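Local structure of computational Design of Enzyme (Synthetic construct, 3TP4) at residues A[19-24]-A[239-244]. The protein is a computationally designed enzyme on a glycosyl hydrolase family 26 scaffold, probably made to carry an activated serine in a catalytic triad. Residues are numbered along the deposited sequence; the frame is centred on the assembly and turned at random.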
loop_
_atom_site.group_PDB
_atom_site.type_symbol
_atom_site.label_atom_id
_atom_site.label_comp_id
_atom_site.label_asym_id
_atom_site.label_seq_id
_atom_site.Cartn_x
_atom_site.Cartn_y
_atom_site.Cartn_z
ATOM N N SER A 19 7.928 -16.137 -0.873
ATOM C CA SER A 19 9.074 -16.138 0.032
ATOM C C SER A 19 9.183 -14.808 0.784
ATOM O O SER A 19 9.370 -14.775 2.008
ATOM C CB SER A 19 10.370 -16.385 -0.755
ATOM O OG SER A 19 11.493 -16.333 0.102
ATOM N N LEU A 20 9.075 -13.709 0.047
ATOM C CA LEU A 20 9.220 -12.387 0.657
ATOM C C LEU A 20 8.188 -12.181 1.756
ATOM O O LEU A 20 8.511 -11.688 2.835
ATOM C CB LEU A 20 9.093 -11.275 -0.392
ATOM C CG LEU A 20 9.157 -9.844 0.161
ATOM C CD1 LEU A 20 10.439 -9.599 0.974
ATOM C CD2 LEU A 20 9.033 -8.807 -0.956
ATOM N N LEU A 21 6.937 -12.554 1.491
ATOM C CA LEU A 21 5.896 -12.364 2.505
ATOM C C LEU A 21 6.204 -13.176 3.764
ATOM O O LEU A 21 5.997 -12.708 4.882
ATOM C CB LEU A 21 4.518 -12.714 1.951
ATOM C CG LEU A 21 3.336 -12.320 2.834
ATOM C CD1 LEU A 21 3.357 -10.835 3.137
ATOM C CD2 LEU A 21 1.997 -12.731 2.173
ATOM N N SER A 22 6.718 -14.390 3.577
ATOM C CA SER A 22 7.154 -15.219 4.697
ATOM C C SER A 22 8.307 -14.575 5.462
ATOM O O SER A 22 8.334 -14.590 6.688
ATOM C CB SER A 22 7.590 -16.603 4.207
ATOM O OG SER A 22 8.166 -17.355 5.269
ATOM N N TYR A 23 9.269 -14.034 4.729
ATOM C CA TYR A 23 10.423 -13.399 5.346
ATOM C C TYR A 23 9.997 -12.196 6.190
ATOM O O TYR A 23 10.431 -12.048 7.335
ATOM C CB TYR A 23 11.449 -12.992 4.278
ATOM C CG TYR A 23 12.506 -12.042 4.782
ATOM C CD1 TYR A 23 13.667 -12.514 5.391
ATOM C CD2 TYR A 23 12.343 -10.672 4.652
ATOM C CE1 TYR A 23 14.631 -11.643 5.847
ATOM C CE2 TYR A 23 13.295 -9.797 5.098
ATOM C CZ TYR A 23 14.439 -10.282 5.693
ATOM O OH TYR A 23 15.382 -9.392 6.141
ATOM N N LEU A 24 9.145 -11.342 5.629
ATOM C CA LEU A 24 8.696 -10.152 6.347
ATOM C C LEU A 24 7.956 -10.523 7.641
ATOM O O LEU A 24 8.101 -9.845 8.651
ATOM C CB LEU A 24 7.831 -9.268 5.440
ATOM C CG LEU A 24 8.595 -8.634 4.265
ATOM C CD1 LEU A 24 7.630 -7.976 3.245
ATOM C CD2 LEU A 24 9.636 -7.635 4.791
ATOM N N PHE A 239 -7.646 -8.965 0.528
ATOM C CA PHE A 239 -7.099 -7.898 -0.316
ATOM C C PHE A 239 -5.796 -7.262 0.167
ATOM O O PHE A 239 -5.132 -6.566 -0.598
ATOM C CB PHE A 239 -8.159 -6.809 -0.522
ATOM C CG PHE A 239 -9.376 -7.304 -1.240
ATOM C CD1 PHE A 239 -9.377 -7.407 -2.617
ATOM C CD2 PHE A 239 -10.501 -7.702 -0.535
ATOM C CE1 PHE A 239 -10.489 -7.893 -3.299
ATOM C CE2 PHE A 239 -11.624 -8.182 -1.203
ATOM C CZ PHE A 239 -11.614 -8.270 -2.595
ATOM N N VAL A 240 -5.439 -7.501 1.425
ATOM C CA VAL A 240 -4.268 -6.867 2.035
ATOM C C VAL A 240 -3.280 -7.910 2.576
ATOM O O VAL A 240 -3.687 -8.821 3.302
ATOM C CB VAL A 240 -4.695 -5.964 3.213
ATOM C CG1 VAL A 240 -3.467 -5.361 3.903
ATOM C CG2 VAL A 240 -5.647 -4.858 2.730
ATOM N N ASP A 241 -2.000 -7.781 2.220
ATOM C CA ASP A 241 -0.943 -8.631 2.787
ATOM C C ASP A 241 -0.217 -7.962 3.966
ATOM O O ASP A 241 0.175 -8.630 4.928
ATOM C CB ASP A 241 0.118 -8.968 1.732
ATOM C CG ASP A 241 -0.413 -9.841 0.601
ATOM O OD1 ASP A 241 -0.983 -10.926 0.884
ATOM O OD2 ASP A 241 -0.240 -9.433 -0.574
ATOM N N VAL A 242 -0.027 -6.648 3.869
ATOM C CA VAL A 242 0.784 -5.881 4.834
ATOM C C VAL A 242 -0.020 -4.711 5.398
ATOM O O VAL A 242 -0.519 -3.874 4.642
ATOM C CB VAL A 242 2.063 -5.290 4.171
ATOM C CG1 VAL A 242 2.821 -4.368 5.143
ATOM C CG2 VAL A 242 2.990 -6.401 3.656
ATOM N N LEU A 243 -0.121 -4.649 6.725
ATOM C CA LEU A 243 -0.867 -3.601 7.404
ATOM C C LEU A 243 0.101 -2.540 7.885
ATOM O O LEU A 243 1.090 -2.860 8.562
ATOM C CB LEU A 243 -1.609 -4.177 8.610
ATOM C CG LEU A 243 -2.523 -5.368 8.322
ATOM C CD1 LEU A 243 -2.967 -6.013 9.620
ATOM C CD2 LEU A 243 -3.716 -4.915 7.529
ATOM N N GLY A 244 -0.188 -1.285 7.563
ATOM C CA GLY A 244 0.757 -0.208 7.810
ATOM C C GLY A 244 0.345 0.850 8.823
ATOM O O GLY A 244 -0.696 0.751 9.467
#
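The carboxylate of Asp241, pressed against the end of Leu21, is gripped at both oxygens: OD1 is hydrogen-bonded to the backbone N of Val9, and OD2 to the backbone N of Tyr215. The two bonds, one to each oxygen and each from a different piece of chain, probably fix the rotation of the carboxylate about CB-CG, and these two amides satisfy a buried acid that lies against a leucine. Across the contact itself there is no hydrogen bond; the helix meets Asp241 and the first strand residue through van der Waals contact, made on its side by the Leu21 side chain. Leu21 CD2 comes up to OD1 at 3.7 Å, while the other branch, CD1, lies 4.0 Å from Asp241 CB, so the leucine fork spans the aspartate from its methylene to its acid end. The two side chains run nearly at right angles. Leu21 reaches this far because its CG stands anti to the backbone N (chi1 -170°), extending the branch point away from the helix. Its CD1 also faces Val242 of the strand, 4.5 Å from its CG2, a loose apolar contact. The backbones stay well apart, with 7.8 Å between the CA atoms of Leu21 and Asp241, and only 123 Å² is buried in all. Ile8 and Leu214 add to the apolar surroundings of Leu21. The arrangement belongs to the TIM-barrel fold expected of this family: helix 15-27 packs against the start of strand 242-249, which is paired in parallel with strand 213-217 on one flank and strand 277-278 on the other, and Asp241 fastens the N-terminal segment at Val9 to strand 213-217 at Tyr215.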